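Local atomic coordinates of CLIP-associating protein 2 (Mus musculus, PDB entry 3WOZ), a protein that probably binds tubulin through TOG domains such as this one and thereby contributes to the control of microtubule dynamics. Residues 130-144 and 168-182. Residues are numbered along the deposited sequence; the frame is centred on the assembly and turned at random.
Sequences RFTVDQTQTPSLKVK and ETRLAVSRVITWTTE
R130 NH1 and E168 OE1, 3.4 Å apart, form a salt bridge whose hydrogen bond is weak, in the HEAT-repeat TOG domain, where helix 167-179 packs against the end of helix 121-133 and the start of helix 141-155. The carboxylate oxygen lies at the edge of the guanidinium, but the two planes are turned 55° apart, and both carboxylate oxygens also lie against R130 CG. One turn on, V133 fits as a knob into the hole formed by E168, L171, A172 and R175; its CG1 meets L171 CG at 3.7 Å. R175 reaches over the last turn of helix 121-133, its chain bent at chi3 (63°); one face of the guanidinium, toward its rim, lies over T132 O, at an angle too poor for a hydrogen bond. V133 O comes to the edge of the same group, 3.2 Å from R175 NH2. T132 CG2 lies 3.9 Å from W179 CH2, while T132 OG1 is hydrogen-bonded to L128 O. The indole is covered on opposite faces: R175 O lies over one, towards the rim, and the extended chain of K144 runs across the other. K144 CD stands over the six-membered ring, 3.9 Å from its centroid, in a CH-pi contact, and NZ makes an off-centre cation-pi contact 4.2 Å from the five-membered centroid. E182 OE1 lies 4.1 Å from K144 NZ, too far for a salt bridge, while E182 OE2 accepts from K184 N.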
loop_
_atom_site.group_PDB
_atom_site.type_symbol
_atom_site.label_atom_id
_atom_site.label_comp_id
_atom_site.label_asym_id
_atom_site.label_seq_id
_atom_site.Cartn_x
_atom_site.Cartn_y
_atom_site.Cartn_z
ATOM N N ARG A 130 -6.237 -9.079 -2.215
ATOM C CA ARG A 130 -6.849 -9.400 -0.921
ATOM C C ARG A 130 -7.389 -8.161 -0.198
ATOM O O ARG A 130 -8.470 -8.210 0.391
ATOM C CB ARG A 130 -5.866 -10.157 -0.017
ATOM C CG ARG A 130 -5.672 -11.628 -0.393
ATOM C CD ARG A 130 -4.692 -12.344 0.544
ATOM N NE ARG A 130 -3.320 -11.853 0.396
ATOM C CZ ARG A 130 -2.452 -12.291 -0.515
ATOM N NH1 ARG A 130 -2.797 -13.241 -1.377
ATOM N NH2 ARG A 130 -1.231 -11.772 -0.567
ATOM N N PHE A 131 -6.646 -7.056 -0.252
ATOM C CA PHE A 131 -7.059 -5.816 0.408
ATOM C C PHE A 131 -8.330 -5.225 -0.209
ATOM O O PHE A 131 -9.187 -4.709 0.506
ATOM C CB PHE A 131 -5.923 -4.787 0.397
ATOM C CG PHE A 131 -6.130 -3.627 1.339
ATOM C CD1 PHE A 131 -6.496 -3.839 2.666
ATOM C CD2 PHE A 131 -5.922 -2.321 0.905
ATOM C CE1 PHE A 131 -6.674 -2.769 3.539
ATOM C CE2 PHE A 131 -6.093 -1.243 1.772
ATOM C CZ PHE A 131 -6.473 -1.469 3.091
ATOM N N THR A 132 -8.441 -5.317 -1.532
ATOM C CA THR A 132 -9.615 -4.844 -2.262
ATOM C C THR A 132 -10.895 -5.553 -1.797
ATOM O O THR A 132 -11.939 -4.918 -1.641
ATOM C CB THR A 132 -9.423 -5.013 -3.786
ATOM O OG1 THR A 132 -8.292 -4.240 -4.210
ATOM C CG2 THR A 132 -10.659 -4.556 -4.563
ATOM N N VAL A 133 -10.797 -6.860 -1.559
ATOM C CA VAL A 133 -11.946 -7.655 -1.124
ATOM C C VAL A 133 -12.096 -7.712 0.402
ATOM O O VAL A 133 -13.156 -8.096 0.903
ATOM C CB VAL A 133 -11.920 -9.103 -1.706
ATOM C CG1 VAL A 133 -11.559 -9.081 -3.179
ATOM C CG2 VAL A 133 -10.955 -10.000 -0.933
ATOM N N ASP A 134 -11.042 -7.320 1.124
ATOM C CA ASP A 134 -10.970 -7.489 2.580
ATOM C C ASP A 134 -12.303 -7.196 3.265
ATOM O O ASP A 134 -12.834 -6.082 3.179
ATOM C CB ASP A 134 -9.842 -6.642 3.182
ATOM C CG ASP A 134 -9.291 -7.227 4.477
ATOM O OD1 ASP A 134 -10.087 -7.504 5.406
ATOM O OD2 ASP A 134 -8.054 -7.397 4.571
ATOM N N GLN A 135 -12.832 -8.222 3.931
ATOM C CA GLN A 135 -14.186 -8.212 4.487
ATOM C C GLN A 135 -14.232 -7.712 5.934
ATOM O O GLN A 135 -15.308 -7.396 6.453
ATOM C CB GLN A 135 -14.787 -9.620 4.398
ATOM C CG GLN A 135 -16.316 -9.670 4.374
ATOM C CD GLN A 135 -16.891 -9.481 2.982
ATOM O OE1 GLN A 135 -16.516 -10.184 2.040
ATOM N NE2 GLN A 135 -17.817 -8.536 2.847
ATOM N N THR A 136 -13.068 -7.629 6.578
ATOM C CA THR A 136 -12.978 -7.214 7.986
ATOM C C THR A 136 -12.912 -5.689 8.156
ATOM O O THR A 136 -12.354 -5.186 9.139
ATOM C CB THR A 136 -11.770 -7.873 8.698
ATOM O OG1 THR A 136 -10.560 -7.543 8.002
ATOM C CG2 THR A 136 -11.934 -9.389 8.757
ATOM N N GLN A 137 -13.503 -4.970 7.201
ATOM C CA GLN A 137 -13.448 -3.504 7.133
ATOM C C GLN A 137 -14.268 -3.000 5.945
ATOM O O GLN A 137 -14.542 -3.754 5.007
ATOM C CB GLN A 137 -11.996 -3.020 7.005
ATOM C CG GLN A 137 -11.235 -3.631 5.831
ATOM C CD GLN A 137 -9.813 -3.129 5.732
ATOM O OE1 GLN A 137 -8.952 -3.491 6.537
ATOM N NE2 GLN A 137 -9.555 -2.293 4.736
ATOM N N THR A 138 -14.654 -1.725 5.985
ATOM C CA THR A 138 -15.433 -1.128 4.896
ATOM C C THR A 138 -14.825 0.202 4.444
ATOM O O THR A 138 -15.093 1.247 5.043
ATOM C CB THR A 138 -16.918 -0.964 5.280
ATOM O OG1 THR A 138 -17.387 -2.174 5.888
ATOM C CG2 THR A 138 -17.767 -0.656 4.050
ATOM N N PRO A 139 -14.002 0.158 3.377
ATOM C CA PRO A 139 -13.235 1.310 2.902
ATOM C C PRO A 139 -14.095 2.494 2.470
ATOM O O PRO A 139 -15.129 2.315 1.818
ATOM C CB PRO A 139 -12.463 0.751 1.695
ATOM C CG PRO A 139 -13.218 -0.475 1.283
ATOM C CD PRO A 139 -13.747 -1.042 2.558
ATOM N N SER A 140 -13.649 3.692 2.839
ATOM C CA SER A 140 -14.250 4.934 2.375
ATOM C C SER A 140 -13.963 5.128 0.890
ATOM O O SER A 140 -13.164 4.394 0.299
ATOM C CB SER A 140 -13.687 6.112 3.173
ATOM O OG SER A 140 -12.322 6.337 2.850
ATOM N N LEU A 141 -14.610 6.124 0.292
ATOM C CA LEU A 141 -14.385 6.458 -1.112
ATOM C C LEU A 141 -12.912 6.792 -1.400
ATOM O O LEU A 141 -12.367 6.390 -2.425
ATOM C CB LEU A 141 -15.294 7.616 -1.545
ATOM C CG LEU A 141 -16.817 7.465 -1.404
ATOM C CD1 LEU A 141 -17.502 8.831 -1.451
ATOM C CD2 LEU A 141 -17.400 6.526 -2.462
ATOM N N LYS A 142 -12.278 7.519 -0.483
ATOM C CA LYS A 142 -10.889 7.955 -0.661
ATOM C C LYS A 142 -9.873 6.819 -0.494
ATOM O O LYS A 142 -8.841 6.815 -1.159
ATOM C CB LYS A 142 -10.568 9.130 0.268
ATOM C CG LYS A 142 -11.259 10.425 -0.143
ATOM C CD LYS A 142 -11.271 11.449 0.977
ATOM C CE LYS A 142 -12.005 12.721 0.560
ATOM N NZ LYS A 142 -11.324 13.423 -0.570
ATOM N N VAL A 143 -10.173 5.863 0.385
ATOM C CA VAL A 143 -9.358 4.645 0.517
ATOM C C VAL A 143 -9.405 3.831 -0.784
ATOM O O VAL A 143 -8.373 3.339 -1.251
ATOM C CB VAL A 143 -9.772 3.777 1.745
ATOM C CG1 VAL A 143 -9.022 2.448 1.764
ATOM C CG2 VAL A 143 -9.511 4.523 3.044
ATOM N N LYS A 144 -10.599 3.724 -1.372
ATOM C CA LYS A 144 -10.792 3.042 -2.657
ATOM C C LYS A 144 -9.960 3.696 -3.756
ATOM O O LYS A 144 -9.277 3.013 -4.516
ATOM C CB LYS A 144 -12.270 3.047 -3.062
ATOM C CG LYS A 144 -13.149 2.048 -2.309
ATOM C CD LYS A 144 -14.614 2.206 -2.736
ATOM C CE LYS A 144 -15.557 1.382 -1.871
ATOM N NZ LYS A 144 -16.981 1.718 -2.172
ATOM N N GLU A 168 -9.289 -15.162 -6.134
ATOM C CA GLU A 168 -9.077 -13.886 -5.442
ATOM C C GLU A 168 -9.024 -12.693 -6.395
ATOM O O GLU A 168 -9.619 -11.648 -6.124
ATOM C CB GLU A 168 -7.802 -13.934 -4.598
ATOM C CG GLU A 168 -7.982 -14.626 -3.261
ATOM C CD GLU A 168 -6.724 -14.618 -2.408
ATOM O OE1 GLU A 168 -5.628 -14.317 -2.938
ATOM O OE2 GLU A 168 -6.835 -14.919 -1.200
ATOM N N THR A 169 -8.319 -12.866 -7.510
ATOM C CA THR A 169 -8.170 -11.814 -8.506
ATOM C C THR A 169 -9.471 -11.617 -9.287
ATOM O O THR A 169 -9.776 -10.509 -9.732
ATOM C CB THR A 169 -6.982 -12.102 -9.446
ATOM O OG1 THR A 169 -5.836 -12.452 -8.661
ATOM C CG2 THR A 169 -6.640 -10.882 -10.274
ATOM N N ARG A 170 -10.229 -12.700 -9.435
ATOM C CA ARG A 170 -11.566 -12.659 -10.018
ATOM C C ARG A 170 -12.534 -11.934 -9.079
ATOM O O ARG A 170 -13.368 -11.145 -9.523
ATOM C CB ARG A 170 -12.048 -14.084 -10.285
ATOM C CG ARG A 170 -13.149 -14.220 -11.319
ATOM C CD ARG A 170 -13.151 -15.612 -11.965
ATOM N NE ARG A 170 -12.986 -16.699 -10.996
ATOM C CZ ARG A 170 -11.950 -17.538 -10.964
ATOM N NH1 ARG A 170 -10.970 -17.438 -11.855
ATOM N NH2 ARG A 170 -11.900 -18.487 -10.039
ATOM N N LEU A 171 -12.405 -12.211 -7.782
ATOM C CA LEU A 171 -13.212 -11.577 -6.738
ATOM C C LEU A 171 -12.904 -10.078 -6.613
ATOM O O LEU A 171 -13.789 -9.284 -6.293
ATOM C CB LEU A 171 -12.976 -12.286 -5.396
ATOM C CG LEU A 171 -13.751 -11.917 -4.123
ATOM C CD1 LEU A 171 -15.218 -12.323 -4.199
ATOM C CD2 LEU A 171 -13.091 -12.555 -2.907
ATOM N N ALA A 172 -11.652 -9.707 -6.875
ATOM C CA ALA A 172 -11.214 -8.312 -6.782
ATOM C C ALA A 172 -11.654 -7.490 -7.986
ATOM O O ALA A 172 -12.163 -6.378 -7.828
ATOM C CB ALA A 172 -9.712 -8.237 -6.607
ATOM N N VAL A 173 -11.459 -8.044 -9.183
ATOM C CA VAL A 173 -11.853 -7.373 -10.423
ATOM C C VAL A 173 -13.368 -7.117 -10.472
ATOM O O VAL A 173 -13.801 -6.084 -10.985
ATOM C CB VAL A 173 -11.356 -8.134 -11.682
ATOM C CG1 VAL A 173 -11.958 -7.557 -12.955
ATOM C CG2 VAL A 173 -9.837 -8.086 -11.765
ATOM N N SER A 174 -14.149 -8.049 -9.922
ATOM C CA SER A 174 -15.605 -7.899 -9.793
ATOM C C SER A 174 -15.981 -6.627 -9.039
ATOM O O SER A 174 -16.823 -5.855 -9.493
ATOM C CB SER A 174 -16.216 -9.105 -9.074
ATOM O OG SER A 174 -15.967 -10.304 -9.776
ATOM N N ARG A 175 -15.353 -6.430 -7.883
ATOM C CA ARG A 175 -15.575 -5.241 -7.060
ATOM C C ARG A 175 -15.232 -3.959 -7.809
ATOM O O ARG A 175 -15.968 -2.973 -7.723
ATOM C CB ARG A 175 -14.776 -5.323 -5.760
ATOM C CG ARG A 175 -15.280 -6.388 -4.801
ATOM C CD ARG A 175 -14.679 -6.229 -3.410
ATOM N NE ARG A 175 -15.061 -4.967 -2.775
ATOM C CZ ARG A 175 -15.055 -4.753 -1.461
ATOM N NH1 ARG A 175 -15.415 -3.570 -0.977
ATOM N NH2 ARG A 175 -14.695 -5.720 -0.625
ATOM N N VAL A 176 -14.128 -3.996 -8.558
ATOM C CA VAL A 176 -13.656 -2.849 -9.331
ATOM C C VAL A 176 -14.660 -2.460 -10.423
ATOM O O VAL A 176 -14.933 -1.269 -10.614
ATOM C CB VAL A 176 -12.232 -3.092 -9.925
ATOM C CG1 VAL A 176 -11.766 -1.904 -10.750
ATOM C CG2 VAL A 176 -11.226 -3.368 -8.816
ATOM N N ILE A 177 -15.209 -3.464 -11.116
ATOM C CA ILE A 177 -16.217 -3.261 -12.170
ATOM C C ILE A 177 -17.358 -2.356 -11.695
ATOM O O ILE A 177 -17.725 -1.395 -12.378
ATOM C CB ILE A 177 -16.846 -4.606 -12.675
ATOM C CG1 ILE A 177 -15.784 -5.686 -12.939
ATOM C CG2 ILE A 177 -17.742 -4.371 -13.907
ATOM C CD1 ILE A 177 -15.003 -5.547 -14.245
ATOM N N THR A 178 -17.910 -2.676 -10.527
ATOM C CA THR A 178 -19.042 -1.934 -9.972
ATOM C C THR A 178 -18.632 -0.547 -9.488
ATOM O O THR A 178 -19.379 0.420 -9.666
ATOM C CB THR A 178 -19.739 -2.709 -8.838
ATOM O OG1 THR A 178 -18.761 -3.180 -7.904
ATOM C CG2 THR A 178 -20.505 -3.900 -9.403
ATOM N N TRP A 179 -17.442 -0.455 -8.894
ATOM C CA TRP A 179 -16.874 0.826 -8.470
ATOM C C TRP A 179 -16.689 1.776 -9.658
ATOM O O TRP A 179 -16.521 2.985 -9.481
ATOM C CB TRP A 179 -15.539 0.622 -7.738
ATOM C CG TRP A 179 -15.640 -0.091 -6.406
ATOM C CD1 TRP A 179 -16.784 -0.412 -5.728
ATOM C CD2 TRP A 179 -14.551 -0.537 -5.584
ATOM N NE1 TRP A 179 -16.474 -1.041 -4.545
ATOM C CE2 TRP A 179 -15.113 -1.130 -4.431
ATOM C CE3 TRP A 179 -13.155 -0.494 -5.710
ATOM C CZ2 TRP A 179 -14.327 -1.680 -3.412
ATOM C CZ3 TRP A 179 -12.373 -1.046 -4.695
ATOM C CH2 TRP A 179 -12.965 -1.628 -3.561
ATOM N N THR A 180 -16.730 1.221 -10.867
ATOM C CA THR A 180 -16.582 2.007 -12.089
ATOM C C THR A 180 -17.870 2.761 -12.443
ATOM O O THR A 180 -17.862 3.669 -13.278
ATOM C CB THR A 180 -16.149 1.124 -13.276
ATOM O OG1 THR A 180 -15.328 0.046 -12.804
ATOM C CG2 THR A 180 -15.367 1.933 -14.276
ATOM N N THR A 181 -18.970 2.379 -11.803
ATOM C CA THR A 181 -20.252 3.049 -12.001
ATOM C C THR A 181 -20.580 3.945 -10.804
ATOM O O THR A 181 -21.634 4.587 -10.774
ATOM C CB THR A 181 -21.408 2.037 -12.246
ATOM O OG1 THR A 181 -21.555 1.178 -11.109
ATOM C CG2 THR A 181 -21.137 1.195 -13.484
ATOM N N GLU A 182 -19.657 3.984 -9.839
ATOM C CA GLU A 182 -19.818 4.701 -8.565
ATOM C C GLU A 182 -20.392 6.112 -8.722
ATOM O O GLU A 182 -19.739 6.988 -9.298
ATOM C CB GLU A 182 -18.483 4.739 -7.803
ATOM C CG GLU A 182 -18.537 5.407 -6.429
ATOM C CD GLU A 182 -19.529 4.748 -5.488
ATOM O OE1 GLU A 182 -19.237 3.646 -4.981
ATOM O OE2 GLU A 182 -20.601 5.341 -5.250
#